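Local coordinates for hypothetical protein (Pseudomonas aeruginosa, PDB 2H9F) that probably isomerises methylaconitate, acting as a PrpF-type methylaconitate isomerase, at residues Val85-Gly90 against Ile137-Ile142. Sequence-based numbering, arbitrary orientation.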
loop_
_atom_site.group_PDB
_atom_site.type_symbol
_atom_site.label_atom_id
_atom_site.label_comp_id
_atom_site.label_asym_id
_atom_site.label_seq_id
_atom_site.Cartn_x
_atom_site.Cartn_y
_atom_site.Cartn_z
ATOM N N VAL A 85 2.879 -28.475 -10.230
ATOM C CA VAL A 85 1.938 -27.387 -10.459
ATOM C C VAL A 85 2.345 -26.523 -11.625
ATOM O O VAL A 85 3.528 -26.347 -11.886
ATOM C CB VAL A 85 1.798 -26.502 -9.210
ATOM C CG1 VAL A 85 1.112 -27.327 -8.049
ATOM C CG2 VAL A 85 3.167 -25.895 -8.797
ATOM N N ASP A 86 1.356 -25.996 -12.342
ATOM C CA ASP A 86 1.578 -24.886 -13.251
ATOM C C ASP A 86 1.329 -23.580 -12.513
ATOM O O ASP A 86 0.340 -23.439 -11.799
ATOM C CB ASP A 86 0.659 -24.961 -14.461
ATOM C CG ASP A 86 0.965 -26.116 -15.355
ATOM O OD1 ASP A 86 2.055 -26.709 -15.209
ATOM O OD2 ASP A 86 0.118 -26.453 -16.221
ATOM N N TYR A 87 2.217 -22.619 -12.730
ATOM C CA TYR A 87 2.259 -21.368 -12.012
ATOM C C TYR A 87 2.196 -20.244 -13.007
ATOM O O TYR A 87 3.044 -20.106 -13.872
ATOM C CB TYR A 87 3.536 -21.331 -11.177
ATOM C CG TYR A 87 4.049 -19.983 -10.749
ATOM C CD1 TYR A 87 3.207 -19.043 -10.218
ATOM C CD2 TYR A 87 5.396 -19.669 -10.848
ATOM C CE1 TYR A 87 3.697 -17.820 -9.803
ATOM C CE2 TYR A 87 5.894 -18.432 -10.456
ATOM C CZ TYR A 87 5.038 -17.510 -9.940
ATOM O OH TYR A 87 5.497 -16.275 -9.516
ATOM N N LEU A 88 1.133 -19.463 -12.899
ATOM C CA LEU A 88 0.872 -18.341 -13.783
ATOM C C LEU A 88 0.789 -17.076 -12.946
ATOM O O LEU A 88 0.086 -17.053 -11.947
ATOM C CB LEU A 88 -0.457 -18.577 -14.495
ATOM C CG LEU A 88 -0.661 -18.072 -15.918
ATOM C CD1 LEU A 88 0.423 -18.529 -16.867
ATOM C CD2 LEU A 88 -2.059 -18.525 -16.391
ATOM N N TYR A 89 1.482 -16.022 -13.368
ATOM C CA TYR A 89 1.569 -14.788 -12.617
ATOM C C TYR A 89 1.105 -13.609 -13.495
ATOM O O TYR A 89 1.503 -13.478 -14.665
ATOM C CB TYR A 89 2.995 -14.665 -12.117
ATOM C CG TYR A 89 3.511 -13.284 -12.017
ATOM C CD1 TYR A 89 2.978 -12.391 -11.098
ATOM C CD2 TYR A 89 4.554 -12.860 -12.828
ATOM C CE1 TYR A 89 3.469 -11.083 -10.997
ATOM C CE2 TYR A 89 5.045 -11.565 -12.752
ATOM C CZ TYR A 89 4.503 -10.681 -11.839
ATOM O OH TYR A 89 5.006 -9.394 -11.752
ATOM N N GLY A 90 0.167 -12.827 -12.956
ATOM C CA GLY A 90 -0.379 -11.631 -13.595
ATOM C C GLY A 90 0.020 -10.369 -12.848
ATOM O O GLY A 90 -0.275 -10.233 -11.668
ATOM N N ILE A 137 7.723 -26.808 -9.897
ATOM C CA ILE A 137 6.869 -25.741 -10.445
ATOM C C ILE A 137 7.175 -25.533 -11.908
ATOM O O ILE A 137 8.334 -25.368 -12.283
ATOM C CB ILE A 137 7.081 -24.417 -9.714
ATOM C CG1 ILE A 137 6.820 -24.599 -8.215
ATOM C CG2 ILE A 137 6.171 -23.316 -10.324
ATOM C CD1 ILE A 137 7.394 -23.488 -7.299
ATOM N N TRP A 138 6.149 -25.606 -12.749
ATOM C CA TRP A 138 6.282 -25.205 -14.142
ATOM C C TRP A 138 5.856 -23.756 -14.219
ATOM O O TRP A 138 4.698 -23.463 -14.031
ATOM C CB TRP A 138 5.382 -26.034 -14.999
ATOM C CG TRP A 138 5.449 -25.713 -16.431
ATOM C CD1 TRP A 138 4.437 -25.236 -17.208
ATOM C CD2 TRP A 138 6.575 -25.886 -17.297
ATOM N NE1 TRP A 138 4.862 -25.091 -18.497
ATOM C CE2 TRP A 138 6.171 -25.490 -18.585
ATOM C CE3 TRP A 138 7.877 -26.342 -17.109
ATOM C CZ2 TRP A 138 7.032 -25.530 -19.692
ATOM C CZ3 TRP A 138 8.733 -26.377 -18.204
ATOM C CH2 TRP A 138 8.302 -25.976 -19.482
ATOM N N GLN A 139 6.819 -22.859 -14.412
ATOM C CA GLN A 139 6.558 -21.442 -14.586
ATOM C C GLN A 139 5.954 -21.367 -15.974
ATOM O O GLN A 139 6.637 -21.480 -16.981
ATOM C CB GLN A 139 7.848 -20.624 -14.445
ATOM C CG GLN A 139 7.687 -19.264 -13.833
ATOM C CD GLN A 139 6.678 -18.428 -14.597
ATOM O OE1 GLN A 139 6.757 -18.363 -15.823
ATOM N NE2 GLN A 139 5.716 -17.776 -13.876
ATOM N N ALA A 140 4.629 -21.210 -15.988
ATOM C CA ALA A 140 3.823 -21.242 -17.213
ATOM C C ALA A 140 3.976 -19.966 -18.060
ATOM O O ALA A 140 3.799 -20.023 -19.265
ATOM C CB ALA A 140 2.340 -21.506 -16.867
ATOM N N ASN A 141 4.340 -18.840 -17.437
ATOM C CA ASN A 141 4.547 -17.576 -18.187
ATOM C C ASN A 141 5.700 -17.697 -19.122
ATOM O O ASN A 141 5.553 -17.394 -20.294
ATOM C CB ASN A 141 4.750 -16.353 -17.256
ATOM C CG ASN A 141 3.571 -16.177 -16.233
ATOM O OD1 ASN A 141 3.533 -16.865 -15.213
ATOM N ND2 ASN A 141 2.620 -15.294 -16.536
ATOM N N ILE A 142 6.833 -18.193 -18.626
ATOM C CA ILE A 142 8.062 -18.335 -19.463
ATOM C C ILE A 142 8.494 -19.758 -19.876
ATOM O O ILE A 142 9.452 -19.884 -20.640
ATOM C CB ILE A 142 9.276 -17.608 -18.783
ATOM C CG1 ILE A 142 9.836 -18.438 -17.609
ATOM C CG2 ILE A 142 8.851 -16.175 -18.321
ATOM C CD1 ILE A 142 10.436 -17.630 -16.463
#
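A parallel strand pair of the PrpF fold joins strand 85-92 to the end of strand 131-139, and the turn after it lends an asparagine to prolong the pairing. W138 takes part through both backbone groups: its N donates to V85 O at 2.9 Å, almost straight at 172°, and its O receives Y87 N. A140 N then reaches Y87 O, also at 2.9 Å. Past this point the chain of 137-142 turns off, and the N141 amide replaces a strand backbone. Its OD1 takes Y89 N in the carbonyl plane on a lone pair (2.9 Å), while ND2 makes a weak bond to Y89 O and hydrogen-bonds to W101 O. Q139 NE2 also donates to N141 OD1 (2.7 Å), so two donors fix the oxygen. Bent at chi2 (-56°), the Q139 chain brings NE2 over one face of the Y87 ring, 3.5 Å from CE2, with amide and ring nearly perpendicular. I137 CG2 presses on Y87 CB at 3.4 Å on this same side of the strands, where Y87 also meets helix 106-118 and bonds through OH to C105 O. On the other side, D86 lies alongside W138, its OD1 3.4 Å from W138 CD1 and hydrogen-bonded to S78 OG. Strands 71-77 and 144-153 flank it with antiparallel pairing, so this is a parallel pair within mixed beta structure, finished by an asparagine side chain mimicking backbone pairing.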